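PDB 6MBF: GphF Dehydratase 1 from Archangium violaceum, which probably dehydrates polyketide intermediates in the gephyronic acid polyketide synthase and may also move the resulting double bond as an enoyl isomerase. Local coordinates for residues A[73-78]-A[231-236]; A[180-185]-A[239-244]; A[94-99]-A[118-123]. All blocks are in the same frame, centred on the assembly; numbering follows the deposited sequence.

Contact 1. Residues A[73-78]-A[231-236]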
loop_
_atom_site.group_PDB
_atom_site.type_symbol
_atom_site.label_atom_id
_atom_site.label_comp_id
_atom_site.label_asym_id
_atom_site.label_seq_id
_atom_site.Cartn_x
_atom_site.Cartn_y
_atom_site.Cartn_z
ATOM N N THR A 73 13.974 9.035 8.185
ATOM C CA THR A 73 12.964 8.627 7.220
ATOM C C THR A 73 13.199 7.181 6.786
ATOM O O THR A 73 14.340 6.720 6.691
ATOM C CB THR A 73 12.987 9.538 5.997
ATOM O OG1 THR A 73 14.091 9.177 5.160
ATOM C CG2 THR A 73 13.108 11.005 6.403
ATOM N N LEU A 74 12.112 6.465 6.527
ATOM C CA LEU A 74 12.167 5.121 5.968
ATOM C C LEU A 74 11.878 5.196 4.474
ATOM O O LEU A 74 10.955 5.894 4.050
ATOM C CB LEU A 74 11.147 4.207 6.647
ATOM C CG LEU A 74 11.157 4.108 8.175
ATOM C CD1 LEU A 74 9.967 3.298 8.672
ATOM C CD2 LEU A 74 12.448 3.475 8.631
ATOM N N ILE A 75 12.652 4.463 3.677
ATOM C CA ILE A 75 12.586 4.574 2.225
ATOM C C ILE A 75 12.416 3.193 1.604
ATOM O O ILE A 75 13.091 2.235 1.994
ATOM C CB ILE A 75 13.848 5.258 1.666
ATOM C CG1 ILE A 75 13.989 6.671 2.247
ATOM C CG2 ILE A 75 13.793 5.308 0.154
ATOM C CD1 ILE A 75 15.427 7.164 2.293
ATOM N N VAL A 76 11.512 3.089 0.631
ATOM C CA VAL A 76 11.429 1.909 -0.223
ATOM C C VAL A 76 11.498 2.401 -1.663
ATOM O O VAL A 76 10.800 3.351 -2.021
ATOM C CB VAL A 76 10.141 1.088 0.014
ATOM C CG1 VAL A 76 10.269 -0.274 -0.654
ATOM C CG2 VAL A 76 9.848 0.912 1.506
ATOM N N GLU A 77 12.345 1.775 -2.481
ATOM C CA GLU A 77 12.490 2.177 -3.875
ATOM C C GLU A 77 12.400 0.964 -4.794
ATOM O O GLU A 77 12.572 -0.182 -4.369
ATOM C CB GLU A 77 13.823 2.915 -4.110
ATOM C CG GLU A 77 13.904 4.281 -3.447
ATOM C CD GLU A 77 15.230 4.976 -3.698
ATOM O OE1 GLU A 77 15.284 6.221 -3.595
ATOM O OE2 GLU A 77 16.218 4.276 -3.998
ATOM N N ASP A 78 12.116 1.239 -6.073
ATOM C CA ASP A 78 12.204 0.231 -7.134
ATOM C C ASP A 78 11.282 -0.950 -6.861
ATOM O O ASP A 78 11.676 -2.107 -7.022
ATOM C CB ASP A 78 13.639 -0.284 -7.314
ATOM C CG ASP A 78 14.568 0.725 -7.936
ATOM O OD1 ASP A 78 15.785 0.638 -7.653
ATOM O OD2 ASP A 78 14.098 1.587 -8.705
ATOM N N ARG A 231 9.360 5.125 -5.609
ATOM C CA ARG A 231 9.874 5.491 -4.296
ATOM C C ARG A 231 8.719 5.810 -3.364
ATOM O O ARG A 231 7.758 6.464 -3.766
ATOM C CB ARG A 231 10.806 6.701 -4.400
ATOM C CG ARG A 231 11.497 7.093 -3.124
ATOM C CD ARG A 231 12.421 8.264 -3.419
ATOM N NE ARG A 231 12.791 8.979 -2.205
ATOM C CZ ARG A 231 13.967 8.871 -1.599
ATOM N NH1 ARG A 231 14.912 8.080 -2.096
ATOM N NH2 ARG A 231 14.198 9.563 -0.493
ATOM N N ILE A 232 8.818 5.341 -2.123
ATOM C CA ILE A 232 7.970 5.829 -1.044
ATOM C C ILE A 232 8.872 6.177 0.133
ATOM O O ILE A 232 9.781 5.414 0.470
ATOM C CB ILE A 232 6.877 4.816 -0.637
ATOM C CG1 ILE A 232 6.062 5.371 0.534
ATOM C CG2 ILE A 232 7.473 3.469 -0.268
ATOM C CD1 ILE A 232 4.783 4.584 0.837
ATOM N N GLU A 233 8.656 7.351 0.720
ATOM C CA GLU A 233 9.418 7.785 1.882
ATOM C C GLU A 233 8.462 8.148 3.005
ATOM O O GLU A 233 7.478 8.855 2.783
ATOM C CB GLU A 233 10.311 8.969 1.537
ATOM C CG GLU A 233 11.182 9.406 2.683
ATOM C CD GLU A 233 12.257 10.351 2.227
ATOM O OE1 GLU A 233 12.062 11.007 1.179
ATOM O OE2 GLU A 233 13.303 10.423 2.905
ATOM N N LEU A 234 8.740 7.654 4.207
ATOM C CA LEU A 234 7.891 7.891 5.370
ATOM C C LEU A 234 8.667 8.678 6.418
ATOM O O LEU A 234 9.760 8.263 6.826
ATOM C CB LEU A 234 7.404 6.572 5.970
ATOM C CG LEU A 234 6.450 6.658 7.159
ATOM C CD1 LEU A 234 5.103 7.275 6.767
ATOM C CD2 LEU A 234 6.236 5.279 7.765
ATOM N N ARG A 235 8.097 9.800 6.863
ATOM C CA ARG A 235 8.760 10.684 7.815
ATOM C C ARG A 235 8.159 10.658 9.208
ATOM O O ARG A 235 8.767 11.212 10.130
ATOM C CB ARG A 235 8.732 12.136 7.320
ATOM C CG ARG A 235 9.158 12.322 5.890
ATOM C CD ARG A 235 9.412 13.789 5.604
ATOM N NE ARG A 235 10.104 13.976 4.335
ATOM C CZ ARG A 235 10.872 15.020 4.056
ATOM N NH1 ARG A 235 11.053 15.968 4.967
ATOM N NH2 ARG A 235 11.467 15.115 2.875
ATOM N N ALA A 236 6.965 10.102 9.377
ATOM C CA ALA A 236 6.351 9.970 10.691
ATOM C C ALA A 236 5.639 8.628 10.754
ATOM O O ALA A 236 4.995 8.222 9.784
ATOM C CB ALA A 236 5.366 11.112 10.970
#
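Antiparallel pairing of L74 with L234 and of V76 with I232 joins strand 73-81 to strand 224-234, the two short segments running at 167° to each other. In these hydrogen-bonded pairs each residue both gives and accepts: L74 N donates to L234 O at 3.0 Å, and L234 N returns the bond to L74 O at 2.8 Å. V76 and I232 do the same. The non-hydrogen-bonded pairs I75 with E233 and E77 with R231 alternate with them, and there CA-H groups lean on the same carbonyls. Dehydratase domains of polyketide synthases are double hot-dog folds, and this pairing is consistent with the seam where a strand of one half meets a strand of the other. Alternation of side chains then divides the work between two faces. On the apolar face, where helix 52-65 packs against L74 and V76, V76 CB meets I232 CG2 at 3.6 Å. I232 CG1 is anti to the backbone N (chi1 178°) and leads away, leaving CG2 to make that contact. L74 CD1 and L234 CD2 approach more loosely, at 4.3 Å. The other face carries a salt-bridge network. E77 and R231 lie side by side, their flat groups 59° apart; the E77 OE1 to R231 NH1 distance of 2.4 Å is implausibly short, so its exact length is doubtful. Beyond it, R231 NH2 bonds to E233 OE1 at 3.1 Å, in the guanidinium plane but above that of the carboxylate. I75 CG2 sits over one guanidinium face, 3.7 Å from R231 NH1 and offset toward the rim. E233 OE2 also pairs with R131 of strand 121-131; its position, and so that geometry, is doubtful, but the two basic partners may help keep the buried carboxylate charged.

Contact 2. Residues A[180-185]-A[239-244]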
loop_
_atom_site.group_PDB
_atom_site.type_symbol
_atom_site.label_atom_id
_atom_site.label_comp_id
_atom_site.label_asym_id
_atom_site.label_seq_id
_atom_site.Cartn_x
_atom_site.Cartn_y
_atom_site.Cartn_z
ATOM N N ILE A 180 -6.977 16.827 -3.875
ATOM C CA ILE A 180 -6.642 16.780 -2.459
ATOM C C ILE A 180 -7.728 15.989 -1.752
ATOM O O ILE A 180 -8.925 16.252 -1.940
ATOM C CB ILE A 180 -6.486 18.179 -1.846
ATOM C CG1 ILE A 180 -5.241 18.852 -2.413
ATOM C CG2 ILE A 180 -6.393 18.080 -0.326
ATOM C CD1 ILE A 180 -5.130 20.260 -1.989
ATOM N N GLY A 181 -7.311 14.997 -0.983
ATOM C CA GLY A 181 -8.225 14.159 -0.243
ATOM C C GLY A 181 -7.907 14.250 1.233
ATOM O O GLY A 181 -6.772 14.530 1.625
ATOM N N HIS A 182 -8.929 14.046 2.048
ATOM C CA HIS A 182 -8.796 13.931 3.492
ATOM C C HIS A 182 -9.150 12.493 3.849
ATOM O O HIS A 182 -10.268 12.048 3.568
ATOM C CB HIS A 182 -9.721 14.932 4.191
ATOM C CG HIS A 182 -9.772 14.780 5.679
ATOM N ND1 HIS A 182 -10.878 15.131 6.423
ATOM C CD2 HIS A 182 -8.855 14.317 6.562
ATOM C CE1 HIS A 182 -10.639 14.896 7.701
ATOM N NE2 HIS A 182 -9.416 14.408 7.813
ATOM N N VAL A 183 -8.188 11.755 4.413
ATOM C CA VAL A 183 -8.393 10.361 4.785
ATOM C C VAL A 183 -8.184 10.228 6.284
ATOM O O VAL A 183 -7.287 10.853 6.865
ATOM C CB VAL A 183 -7.488 9.361 4.015
ATOM C CG1 VAL A 183 -7.424 9.676 2.542
ATOM C CG2 VAL A 183 -6.122 9.235 4.618
ATOM N N CYS A 184 -9.026 9.414 6.910
ATOM C CA CYS A 184 -8.999 9.263 8.355
ATOM C C CYS A 184 -9.394 7.841 8.709
ATOM O O CYS A 184 -10.419 7.339 8.237
ATOM C CB CYS A 184 -9.943 10.269 9.015
ATOM S SG CYS A 184 -9.784 10.355 10.796
ATOM N N LEU A 185 -8.569 7.190 9.522
ATOM C CA LEU A 185 -8.911 5.857 9.990
ATOM C C LEU A 185 -10.001 5.932 11.045
ATOM O O LEU A 185 -10.148 6.932 11.751
ATOM C CB LEU A 185 -7.691 5.156 10.569
ATOM C CG LEU A 185 -6.535 4.928 9.594
ATOM C CD1 LEU A 185 -5.378 4.321 10.325
ATOM C CD2 LEU A 185 -6.961 4.059 8.414
ATOM N N VAL A 239 0.687 7.275 11.817
ATOM C CA VAL A 239 -0.254 8.337 11.468
ATOM C C VAL A 239 -1.626 7.736 11.188
ATOM O O VAL A 239 -1.736 6.674 10.566
ATOM C CB VAL A 239 0.282 9.122 10.255
ATOM C CG1 VAL A 239 -0.758 10.112 9.757
ATOM C CG2 VAL A 239 1.575 9.846 10.625
ATOM N N ARG A 240 -2.691 8.405 11.662
ATOM C CA ARG A 240 -4.056 7.918 11.501
ATOM C C ARG A 240 -4.897 8.777 10.570
ATOM O O ARG A 240 -6.021 8.383 10.238
ATOM C CB ARG A 240 -4.777 7.845 12.863
ATOM C CG ARG A 240 -3.962 7.211 13.988
ATOM C CD ARG A 240 -4.836 6.950 15.218
ATOM N NE ARG A 240 -5.392 8.175 15.784
ATOM C CZ ARG A 240 -6.318 8.192 16.737
ATOM N NH1 ARG A 240 -6.793 7.048 17.216
ATOM N NH2 ARG A 240 -6.775 9.349 17.206
ATOM N N GLU A 241 -4.384 9.926 10.138
ATOM C CA GLU A 241 -5.202 10.923 9.466
ATOM C C GLU A 241 -4.277 11.837 8.683
ATOM O O GLU A 241 -3.295 12.344 9.240
ATOM C CB GLU A 241 -6.033 11.722 10.480
ATOM C CG GLU A 241 -7.001 12.714 9.850
ATOM C CD GLU A 241 -7.888 13.402 10.877
ATOM O OE1 GLU A 241 -7.641 13.242 12.095
ATOM O OE2 GLU A 241 -8.822 14.117 10.462
ATOM N N VAL A 242 -4.567 12.028 7.389
ATOM C CA VAL A 242 -3.761 12.895 6.539
ATOM C C VAL A 242 -4.656 13.641 5.562
ATOM O O VAL A 242 -5.801 13.257 5.302
ATOM C CB VAL A 242 -2.681 12.140 5.719
ATOM C CG1 VAL A 242 -1.640 11.474 6.626
ATOM C CG2 VAL A 242 -3.331 11.126 4.791
ATOM N N ARG A 243 -4.113 14.721 5.025
ATOM C CA ARG A 243 -4.570 15.270 3.762
ATOM C C ARG A 243 -3.548 14.876 2.707
ATOM O O ARG A 243 -2.340 14.959 2.940
ATOM C CB ARG A 243 -4.729 16.789 3.830
ATOM C CG ARG A 243 -5.843 17.233 4.775
ATOM C CD ARG A 243 -6.118 18.722 4.580
ATOM N NE ARG A 243 -7.220 19.196 5.417
ATOM C CZ ARG A 243 -7.079 19.676 6.649
ATOM N NH1 ARG A 243 -5.879 19.756 7.215
ATOM N NH2 ARG A 243 -8.147 20.077 7.325
ATOM N N VAL A 244 -4.026 14.408 1.564
ATOM C CA VAL A 244 -3.140 13.876 0.539
ATOM C C VAL A 244 -3.330 14.679 -0.737
ATOM O O VAL A 244 -4.465 14.920 -1.162
ATOM C CB VAL A 244 -3.380 12.375 0.292
ATOM C CG1 VAL A 244 -4.862 12.081 0.033
ATOM C CG2 VAL A 244 -2.501 11.889 -0.855
#
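G181 with V244 and V183 with V242 are the hydrogen-bonded pairs of an antiparallel strand pair, 178-184 with 241-248, that is part of the hot-dog sheet of the dehydratase. The segment axes run at 171°. Backbone bonds come first: V244 N reaches G181 O at 2.7 Å, G181 N is held in return by V244 O, and V183 and V242 exchange an equivalent pair. The pairing carries on past the regular strand, since L185 N still donates to R240 O at 2.9 Å in a nearly straight bond. Apolar contacts make up the second group. V183 and V242 lie side by side, both CG2 methyls set between backbone N and carbonyl carbon, and these methyls press together at 3.4 Å, tighter than usual carbon contact. V183 CG1 and V244 CG1 approach at 4.3 Å. Helix 200-214 packs on this same face, touching V183 through L202 and A205 and V244 through C206. Separately, V244 CG1 lies against the backbone of G181, 3.5 Å from G181 O. Polar side chains meet on the opposite face. H182 CG is anti to the backbone N (chi1 173°), on the face that E241 shares. The imidazole meets E241 edge-on, its plane only 17° from that of the carboxylate. C184 SG lies alongside the same glutamate, 3.6 Å from E241 CD. The ring edge also faces the backbone, H182 CD2 lying 3.5 Å from V242 O. H182 NE2 donates to E241 OE2 at 2.7 Å, using the anti lone pair of that oxygen.

Contact 3. Residues A[94-99]-A[118-123]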
loop_
_atom_site.group_PDB
_atom_site.type_symbol
_atom_site.label_atom_id
_atom_site.label_comp_id
_atom_site.label_asym_id
_atom_site.label_seq_id
_atom_site.Cartn_x
_atom_site.Cartn_y
_atom_site.Cartn_z
ATOM N N ARG A 94 1.643 -18.600 4.794
ATOM C CA ARG A 94 2.941 -18.162 5.292
ATOM C C ARG A 94 3.430 -16.972 4.475
ATOM O O ARG A 94 3.351 -16.988 3.247
ATOM C CB ARG A 94 3.963 -19.294 5.202
ATOM C CG ARG A 94 3.599 -20.550 5.973
ATOM C CD ARG A 94 3.382 -20.265 7.449
ATOM N NE ARG A 94 4.477 -19.487 8.017
ATOM C CZ ARG A 94 5.594 -20.013 8.508
ATOM N NH1 ARG A 94 5.770 -21.327 8.501
ATOM N NH2 ARG A 94 6.536 -19.222 9.005
ATOM N N LEU A 95 3.929 -15.945 5.159
ATOM C CA LEU A 95 4.527 -14.773 4.534
ATOM C C LEU A 95 5.992 -14.688 4.927
ATOM O O LEU A 95 6.355 -15.002 6.065
ATOM C CB LEU A 95 3.836 -13.481 4.958
ATOM C CG LEU A 95 2.568 -13.010 4.262
ATOM C CD1 LEU A 95 2.329 -11.564 4.657
ATOM C CD2 LEU A 95 2.679 -13.150 2.758
ATOM N N ARG A 96 6.828 -14.242 3.993
ATOM C CA ARG A 96 8.262 -14.165 4.234
ATOM C C ARG A 96 8.817 -12.926 3.557
ATOM O O ARG A 96 8.538 -12.691 2.381
ATOM C CB ARG A 96 8.973 -15.413 3.700
ATOM C CG ARG A 96 10.487 -15.424 3.871
ATOM C CD ARG A 96 11.102 -16.660 3.209
ATOM N NE ARG A 96 11.125 -16.544 1.751
ATOM C CZ ARG A 96 11.381 -17.548 0.916
ATOM N NH1 ARG A 96 11.636 -18.765 1.387
ATOM N NH2 ARG A 96 11.376 -17.340 -0.390
ATOM N N LEU A 97 9.585 -12.133 4.299
ATOM C CA LEU A 97 10.399 -11.076 3.713
ATOM C C LEU A 97 11.853 -11.436 3.970
ATOM O O LEU A 97 12.257 -11.611 5.124
ATOM C CB LEU A 97 10.061 -9.702 4.298
ATOM C CG LEU A 97 10.785 -8.503 3.660
ATOM C CD1 LEU A 97 9.931 -7.227 3.784
ATOM C CD2 LEU A 97 12.188 -8.245 4.253
ATOM N N ARG A 98 12.628 -11.546 2.902
ATOM C CA ARG A 98 14.051 -11.813 3.007
ATOM C C ARG A 98 14.816 -10.634 2.426
ATOM O O ARG A 98 14.347 -9.958 1.505
ATOM C CB ARG A 98 14.432 -13.121 2.297
ATOM C CG ARG A 98 14.328 -13.089 0.792
ATOM C CD ARG A 98 14.542 -14.479 0.200
ATOM N NE ARG A 98 14.676 -14.432 -1.255
ATOM C CZ ARG A 98 14.666 -15.512 -2.028
ATOM N NH1 ARG A 98 14.521 -16.708 -1.477
ATOM N NH2 ARG A 98 14.793 -15.398 -3.344
ATOM N N SER A 99 15.998 -10.392 2.972
ATOM C CA SER A 99 16.772 -9.216 2.616
ATOM C C SER A 99 18.247 -9.574 2.599
ATOM O O SER A 99 18.711 -10.359 3.429
ATOM C CB SER A 99 16.528 -8.073 3.610
ATOM O OG SER A 99 17.254 -6.916 3.244
ATOM N N SER A 118 10.875 -24.327 -3.322
ATOM C CA SER A 118 10.171 -24.128 -4.584
ATOM C C SER A 118 8.673 -23.920 -4.402
ATOM O O SER A 118 7.975 -23.663 -5.389
ATOM C CB SER A 118 10.411 -25.317 -5.520
ATOM O OG SER A 118 9.680 -26.452 -5.095
ATOM N N ALA A 119 8.162 -24.027 -3.180
ATOM C CA ALA A 119 6.749 -23.794 -2.918
ATOM C C ALA A 119 6.431 -22.332 -2.622
ATOM O O ALA A 119 5.277 -22.016 -2.325
ATOM C CB ALA A 119 6.276 -24.669 -1.752
ATOM N N TRP A 120 7.411 -21.438 -2.706
ATOM C CA TRP A 120 7.214 -20.034 -2.373
ATOM C C TRP A 120 6.980 -19.220 -3.639
ATOM O O TRP A 120 7.754 -19.316 -4.597
ATOM C CB TRP A 120 8.415 -19.485 -1.609
ATOM C CG TRP A 120 8.560 -20.022 -0.223
ATOM C CD1 TRP A 120 9.208 -21.166 0.150
ATOM C CD2 TRP A 120 8.061 -19.433 0.983
ATOM N NE1 TRP A 120 9.140 -21.328 1.509
ATOM C CE2 TRP A 120 8.444 -20.277 2.048
ATOM C CE3 TRP A 120 7.327 -18.275 1.270
ATOM C CZ2 TRP A 120 8.120 -20.000 3.379
ATOM C CZ3 TRP A 120 7.006 -17.999 2.592
ATOM C CH2 TRP A 120 7.403 -18.858 3.631
ATOM N N THR A 121 5.924 -18.413 -3.633
ATOM C CA THR A 121 5.577 -17.555 -4.758
ATOM C C THR A 121 6.044 -16.135 -4.465
ATOM O O THR A 121 5.710 -15.578 -3.415
ATOM C CB THR A 121 4.067 -17.561 -5.007
ATOM O OG1 THR A 121 3.636 -18.891 -5.345
ATOM C CG2 THR A 121 3.695 -16.587 -6.123
ATOM N N ARG A 122 6.796 -15.556 -5.397
ATOM C CA ARG A 122 7.304 -14.192 -5.246
ATOM C C ARG A 122 6.197 -13.185 -5.536
ATOM O O ARG A 122 5.612 -13.197 -6.627
ATOM C CB ARG A 122 8.489 -13.952 -6.181
ATOM C CG ARG A 122 8.936 -12.492 -6.219
ATOM C CD ARG A 122 10.079 -12.262 -7.226
ATOM N NE ARG A 122 11.356 -12.773 -6.748
ATOM C CZ ARG A 122 12.066 -13.716 -7.361
ATOM N NH1 ARG A 122 11.631 -14.255 -8.493
ATOM N NH2 ARG A 122 13.221 -14.117 -6.846
ATOM N N HIS A 123 5.923 -12.298 -4.578
ATOM C CA HIS A 123 4.883 -11.287 -4.746
ATOM C C HIS A 123 5.412 -9.882 -4.952
ATOM O O HIS A 123 4.848 -9.140 -5.760
ATOM C CB HIS A 123 3.936 -11.294 -3.540
ATOM C CG HIS A 123 3.226 -12.592 -3.370
ATOM N ND1 HIS A 123 2.330 -13.070 -4.302
ATOM C CD2 HIS A 123 3.320 -13.541 -2.412
ATOM C CE1 HIS A 123 1.894 -14.256 -3.917
ATOM N NE2 HIS A 123 2.471 -14.560 -2.767
#
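R96 lies across one face of the W120 indole, and its side chain can be traced over that surface. R96 CB begins just beyond the rim of the six-membered ring, 3.4 Å from W120 CZ3. CG is anti to the backbone N (chi1 179°), and the chain stays extended to CD, which stands over the six-membered ring in a CH-pi contact, R96 CD lying 4.3 Å from the W120 six-ring centroid. A bend at chi3 (75°) places NE, and beyond it the guanidinium settles over the five-membered ring. This is a cation-pi stack: R96 CZ is 4.0 Å from the W120 five-ring centroid, with the planes 19° apart. R96 lies on strand 93-100, and W120 in the segment leading into strand 121-131. Strand 103-109 runs between those two strands in the hot-dog sheet, so the stack spans it, and H107 of that middle strand touches both partners. At the tip, R96 NH1 lies 3.6 Å from W120 NE1, while R96 NH2 lies 3.9 Å from both W120 CG and W120 CB. E117 forms a salt bridge with R96 NH1, and S114 O accepts from W120 NE1, so both flat groups have a second hold. R94 CB adds a contact at 3.8 Å with W120 CH2. Farther along, R98 NH2 and R122 NH2 come within 4.0 Å, like charges probably made tolerable by E105, which forms a salt bridge with each.

Of the segments in these contacts, 73-78 comes first from the N terminus, opening contact 1. Contact 3 opens at 94-99 and closes at 118-123, all within the long excursion before 231-236 arrives, so it lies wholly inside contact 1's span. Contact 2 opens later, at 180-185, still within that excursion, but closes at 239-244, just after contact 1 has closed; the two therefore cross. Contacts 3 and 2 follow in series and sit on opposite sides of the chain's centre, their centres about 31 Å apart. Contact 1 pairs strand 73-81 with strand 224-234, consistent with its joining the two hot-dog halves.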